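Local coordinates for cell death abnormality protein 2 (Caenorhabditis elegans, PDB 3QWX) that acts as a Crk-family SH2–SH3 signalling adaptor, binding CED-5 and being required for engulfment of cell corpses and for cell migration, at residues K114-K126 against F137-T149. Sequence-based numbering, arbitrary orientation.
Sequences KKPIIEVVVGTFK and FEQGERLEILSKT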
loop_
_atom_site.group_PDB
_atom_site.type_symbol
_atom_site.label_atom_id
_atom_site.label_comp_id
_atom_site.label_asym_id
_atom_site.label_seq_id
_atom_site.Cartn_x
_atom_site.Cartn_y
_atom_site.Cartn_z
ATOM N N LYS A 114 -3.102 -0.742 -7.416
ATOM C CA LYS A 114 -1.789 -1.041 -7.988
ATOM C C LYS A 114 -1.462 0.004 -9.046
ATOM O O LYS A 114 -2.274 0.272 -9.940
ATOM C CB LYS A 114 -1.750 -2.445 -8.630
ATOM C CG LYS A 114 -2.006 -3.604 -7.668
ATOM C CD LYS A 114 -1.705 -4.954 -8.322
ATOM C CE LYS A 114 -0.200 -5.153 -8.553
ATOM N NZ LYS A 114 0.142 -6.374 -9.362
ATOM N N LYS A 115 -0.273 0.586 -8.954
ATOM C CA LYS A 115 0.194 1.503 -9.985
ATOM C C LYS A 115 0.479 0.742 -11.269
ATOM O O LYS A 115 0.912 -0.408 -11.220
ATOM C CB LYS A 115 1.458 2.222 -9.527
ATOM C CG LYS A 115 1.288 3.019 -8.237
ATOM C CD LYS A 115 2.571 3.738 -7.882
ATOM C CE LYS A 115 2.458 4.455 -6.542
ATOM N NZ LYS A 115 3.635 5.325 -6.264
ATOM N N PRO A 116 0.234 1.384 -12.425
ATOM C CA PRO A 116 0.495 0.806 -13.751
ATOM C C PRO A 116 1.996 0.620 -13.995
ATOM O O PRO A 116 2.819 1.327 -13.416
ATOM C CB PRO A 116 -0.050 1.865 -14.719
ATOM C CG PRO A 116 -0.888 2.786 -13.883
ATOM C CD PRO A 116 -0.343 2.740 -12.512
ATOM N N ILE A 117 2.330 -0.327 -14.860
ATOM C CA ILE A 117 3.720 -0.661 -15.152
ATOM C C ILE A 117 4.228 0.210 -16.296
ATOM O O ILE A 117 3.633 0.240 -17.374
ATOM C CB ILE A 117 3.848 -2.147 -15.540
ATOM C CG1 ILE A 117 3.283 -3.036 -14.416
ATOM C CG2 ILE A 117 5.298 -2.489 -15.900
ATOM C CD1 ILE A 117 2.899 -4.456 -14.856
ATOM N N ILE A 118 5.319 0.928 -16.048
ATOM C CA ILE A 118 5.962 1.730 -17.081
ATOM C C ILE A 118 6.813 0.838 -17.980
ATOM O O ILE A 118 6.761 0.939 -19.199
ATOM C CB ILE A 118 6.832 2.839 -16.458
ATOM C CG1 ILE A 118 5.937 3.898 -15.819
ATOM C CG2 ILE A 118 7.718 3.475 -17.506
ATOM C CD1 ILE A 118 6.666 4.828 -14.889
ATOM N N GLU A 119 7.609 -0.037 -17.375
ATOM C CA GLU A 119 8.333 -1.027 -18.161
ATOM C C GLU A 119 8.782 -2.205 -17.304
ATOM O O GLU A 119 8.800 -2.116 -16.073
ATOM C CB GLU A 119 9.527 -0.392 -18.880
ATOM C CG GLU A 119 10.541 0.254 -17.968
ATOM C CD GLU A 119 11.687 0.887 -18.747
ATOM O OE1 GLU A 119 11.467 1.277 -19.917
ATOM O OE2 GLU A 119 12.805 0.985 -18.193
ATOM N N VAL A 120 9.125 -3.306 -17.966
ATOM C CA VAL A 120 9.641 -4.493 -17.300
ATOM C C VAL A 120 11.155 -4.558 -17.475
ATOM O O VAL A 120 11.671 -4.414 -18.585
ATOM C CB VAL A 120 8.994 -5.790 -17.854
ATOM C CG1 VAL A 120 9.519 -7.012 -17.116
ATOM C CG2 VAL A 120 7.478 -5.718 -17.747
ATOM N N VAL A 121 11.861 -4.769 -16.370
ATOM C CA VAL A 121 13.315 -4.776 -16.379
ATOM C C VAL A 121 13.809 -6.015 -15.661
ATOM O O VAL A 121 13.047 -6.676 -14.954
ATOM C CB VAL A 121 13.897 -3.525 -15.665
ATOM C CG1 VAL A 121 13.486 -2.247 -16.384
ATOM C CG2 VAL A 121 13.452 -3.487 -14.197
ATOM N N VAL A 122 15.083 -6.341 -15.858
ATOM C CA VAL A 122 15.733 -7.357 -15.045
ATOM C C VAL A 122 16.975 -6.769 -14.389
ATOM O O VAL A 122 17.652 -5.912 -14.974
ATOM C CB VAL A 122 16.104 -8.639 -15.853
ATOM C CG1 VAL A 122 14.862 -9.220 -16.521
ATOM C CG2 VAL A 122 17.174 -8.335 -16.881
ATOM N N GLY A 123 17.261 -7.233 -13.175
ATOM C CA GLY A 123 18.429 -6.791 -12.437
ATOM C C GLY A 123 19.690 -7.188 -13.184
ATOM O O GLY A 123 19.845 -8.343 -13.576
ATOM N N THR A 124 20.581 -6.232 -13.407
ATOM C CA THR A 124 21.833 -6.525 -14.110
ATOM C C THR A 124 22.949 -6.793 -13.092
ATOM O O THR A 124 23.969 -7.410 -13.406
ATOM C CB THR A 124 22.247 -5.390 -15.060
ATOM O OG1 THR A 124 22.369 -4.173 -14.321
ATOM C CG2 THR A 124 21.215 -5.206 -16.162
ATOM N N PHE A 125 22.740 -6.319 -11.870
ATOM C CA PHE A 125 23.642 -6.593 -10.762
ATOM C C PHE A 125 22.782 -6.823 -9.523
ATOM O O PHE A 125 21.611 -6.443 -9.493
ATOM C CB PHE A 125 24.602 -5.416 -10.526
ATOM C CG PHE A 125 25.421 -5.031 -11.737
ATOM C CD1 PHE A 125 24.990 -4.029 -12.590
ATOM C CD2 PHE A 125 26.625 -5.669 -12.010
ATOM C CE1 PHE A 125 25.733 -3.676 -13.705
ATOM C CE2 PHE A 125 27.373 -5.326 -13.121
ATOM C CZ PHE A 125 26.926 -4.326 -13.973
ATOM N N LYS A 126 23.350 -7.449 -8.500
ATOM C CA LYS A 126 22.637 -7.601 -7.241
ATOM C C LYS A 126 22.573 -6.255 -6.508
ATOM O O LYS A 126 23.516 -5.465 -6.542
ATOM C CB LYS A 126 23.286 -8.679 -6.359
ATOM C CG LYS A 126 24.138 -8.124 -5.232
ATOM C CD LYS A 126 24.631 -9.216 -4.290
ATOM C CE LYS A 126 25.923 -8.774 -3.603
ATOM N NZ LYS A 126 26.512 -9.831 -2.721
ATOM N N PHE A 137 17.209 -6.476 -4.620
ATOM C CA PHE A 137 16.897 -7.502 -5.601
ATOM C C PHE A 137 18.135 -8.282 -6.010
ATOM O O PHE A 137 19.275 -7.883 -5.719
ATOM C CB PHE A 137 16.188 -6.915 -6.835
ATOM C CG PHE A 137 16.957 -5.829 -7.531
ATOM C CD1 PHE A 137 16.768 -4.499 -7.187
ATOM C CD2 PHE A 137 17.841 -6.131 -8.553
ATOM C CE1 PHE A 137 17.465 -3.495 -7.827
ATOM C CE2 PHE A 137 18.554 -5.129 -9.201
ATOM C CZ PHE A 137 18.365 -3.814 -8.844
ATOM N N GLU A 138 17.895 -9.392 -6.695
ATOM C CA GLU A 138 18.962 -10.288 -7.127
ATOM C C GLU A 138 19.337 -9.992 -8.582
ATOM O O GLU A 138 18.543 -9.427 -9.328
ATOM C CB GLU A 138 18.516 -11.748 -6.973
ATOM C CG GLU A 138 18.305 -12.203 -5.514
ATOM C CD GLU A 138 17.712 -13.597 -5.423
ATOM O OE1 GLU A 138 18.168 -14.476 -6.176
ATOM O OE2 GLU A 138 16.778 -13.817 -4.618
ATOM N N GLN A 139 20.550 -10.353 -8.983
ATOM C CA GLN A 139 20.920 -10.199 -10.378
ATOM C C GLN A 139 20.026 -11.138 -11.166
ATOM O O GLN A 139 19.821 -12.279 -10.762
ATOM C CB GLN A 139 22.377 -10.574 -10.617
ATOM C CG GLN A 139 22.790 -10.476 -12.079
ATOM C CD GLN A 139 24.262 -10.756 -12.268
ATOM O OE1 GLN A 139 24.735 -11.850 -11.962
ATOM N NE2 GLN A 139 25.003 -9.759 -12.756
ATOM N N GLY A 140 19.488 -10.648 -12.278
ATOM C CA GLY A 140 18.599 -11.447 -13.104
ATOM C C GLY A 140 17.144 -11.394 -12.667
ATOM O O GLY A 140 16.284 -11.970 -13.326
ATOM N N GLU A 141 16.857 -10.701 -11.566
ATOM C CA GLU A 141 15.488 -10.665 -11.050
ATOM C C GLU A 141 14.577 -9.743 -11.855
ATOM O O GLU A 141 14.953 -8.618 -12.185
ATOM C CB GLU A 141 15.457 -10.283 -9.564
ATOM C CG GLU A 141 14.046 -10.332 -8.957
ATOM C CD GLU A 141 14.034 -10.098 -7.457
ATOM O OE1 GLU A 141 15.109 -10.162 -6.820
ATOM O OE2 GLU A 141 12.943 -9.834 -6.909
ATOM N N ARG A 142 13.371 -10.226 -12.149
ATOM C CA ARG A 142 12.397 -9.472 -12.939
ATOM C C ARG A 142 11.664 -8.449 -12.074
ATOM O O ARG A 142 11.143 -8.781 -11.023
ATOM C CB ARG A 142 11.392 -10.435 -13.581
ATOM C CG ARG A 142 10.319 -9.766 -14.439
ATOM C CD ARG A 142 9.215 -10.768 -14.819
ATOM N NE ARG A 142 8.200 -10.207 -15.720
ATOM C CZ ARG A 142 7.194 -9.416 -15.343
ATOM N NH1 ARG A 142 7.062 -9.049 -14.074
ATOM N NH2 ARG A 142 6.315 -8.982 -16.245
ATOM N N LEU A 143 11.648 -7.194 -12.504
ATOM C CA LEU A 143 10.977 -6.159 -11.733
ATOM C C LEU A 143 10.091 -5.348 -12.651
ATOM O O LEU A 143 10.263 -5.339 -13.871
ATOM C CB LEU A 143 11.983 -5.233 -11.054
ATOM C CG LEU A 143 13.032 -5.872 -10.135
ATOM C CD1 LEU A 143 14.086 -4.849 -9.791
ATOM C CD2 LEU A 143 12.397 -6.459 -8.849
ATOM N N GLU A 144 9.138 -4.671 -12.044
ATOM C CA GLU A 144 8.235 -3.798 -12.771
ATOM C C GLU A 144 8.492 -2.387 -12.297
ATOM O O GLU A 144 8.413 -2.095 -11.103
ATOM C CB GLU A 144 6.779 -4.216 -12.522
ATOM C CG GLU A 144 6.408 -5.480 -13.290
ATOM C CD GLU A 144 5.119 -6.139 -12.794
ATOM O OE1 GLU A 144 4.499 -5.603 -11.862
ATOM O OE2 GLU A 144 4.746 -7.205 -13.333
ATOM N N ILE A 145 8.810 -1.513 -13.241
ATOM C CA ILE A 145 9.069 -0.119 -12.934
ATOM C C ILE A 145 7.769 0.680 -12.922
ATOM O O ILE A 145 7.036 0.693 -13.905
ATOM C CB ILE A 145 10.056 0.487 -13.954
ATOM C CG1 ILE A 145 11.365 -0.314 -13.963
ATOM C CG2 ILE A 145 10.323 1.954 -13.657
ATOM C CD1 ILE A 145 12.101 -0.352 -12.627
ATOM N N LEU A 146 7.510 1.358 -11.807
ATOM C CA LEU A 146 6.270 2.102 -11.609
ATOM C C LEU A 146 6.462 3.596 -11.771
ATOM O O LEU A 146 5.501 4.337 -11.989
ATOM C CB LEU A 146 5.726 1.859 -10.196
ATOM C CG LEU A 146 4.970 0.577 -9.840
ATOM C CD1 LEU A 146 5.103 -0.504 -10.879
ATOM C CD2 LEU A 146 5.389 0.091 -8.477
ATOM N N SER A 147 7.696 4.053 -11.625
ATOM C CA SER A 147 7.947 5.476 -11.728
ATOM C C SER A 147 9.400 5.740 -12.025
ATOM O O SER A 147 10.282 5.160 -11.390
ATOM C CB SER A 147 7.557 6.196 -10.438
ATOM O OG SER A 147 7.655 7.592 -10.629
ATOM N N LYS A 148 9.647 6.606 -13.002
ATOM C CA LYS A 148 11.006 7.074 -13.249
ATOM C C LYS A 148 11.259 8.422 -12.574
ATOM O O LYS A 148 11.464 9.441 -13.230
ATOM C CB LYS A 148 11.302 7.095 -14.743
ATOM C CG LYS A 148 11.417 5.695 -15.302
ATOM C CD LYS A 148 11.791 5.689 -16.769
ATOM C CE LYS A 148 12.036 4.260 -17.235
ATOM N NZ LYS A 148 12.568 4.215 -18.616
ATOM N N THR A 149 11.221 8.374 -11.243
ATOM C CA THR A 149 11.460 9.493 -10.335
ATOM C C THR A 149 12.499 10.489 -10.848
ATOM O O THR A 149 12.206 11.661 -11.111
ATOM C CB THR A 149 11.941 8.935 -8.965
ATOM O OG1 THR A 149 11.367 7.637 -8.744
ATOM C CG2 THR A 149 11.559 9.862 -7.823
HETATM O O HOH W 1 3.020 3.917 -12.584
#
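Val121 and Leu143 form the centre of this antiparallel pairing, each backbone giving and taking one bond: Val121 N reaches Leu143 O at 3.0 Å, and Leu143 N returns to Val121 O. Two residues on, Gly123 is gripped twice, its N donating to Glu141 O and its O accepting from Gly140 N at 2.7 Å. Gly140 belongs to the type II turn Glu138-Glu141, whose first N-H is in turn held by Glu141 OE1. Beyond the strand, Gln139 NE2 meets Thr124 O at 2.6 Å; the bond is nearly straight (176°), and Thr124 O lies in the Gln139 amide plane, while NE2 stands above the plane of that carbonyl. With CG opposite its own backbone N (chi1 178°), the extended Gln139 chain runs alongside Thr124 and brings its amide to that oxygen. At the other end a classic beta bulge sets Ile118 and Glu119 against Ile145: Ile118 N donates to Ile145 O, while Glu119 O takes Ile145 N. A water donates to both Pro116 O and Leu146 O, bridging the two chains beyond the bulge.

Val120 CG1 lies over one face of the Arg142 guanidinium, toward its rim; NH1 makes a salt bridge to Glu144 OE2 at 3.1 Å, in the guanidinium plane but tilted from that of the carboxylate. The other oxygen, OE1, pairs with Arg157, and Ile117 CD1 packs 3.5 Å from Glu144 CD. On the other sheet face, Val121 CG1 touches Ile145 CG1 at 3.8 Å, and Lys148 NZ makes a salt bridge to Glu119 OE2, with a weak hydrogen bond; Lys148 also makes a cation-pi contact with Trp154.

Strand 142-147 is central among the first SH3 domain's five antiparallel strands, flanked by 153-157 and 119-123; 171-173 lies beyond 119-123, with Val171 against Val121 and Phe137.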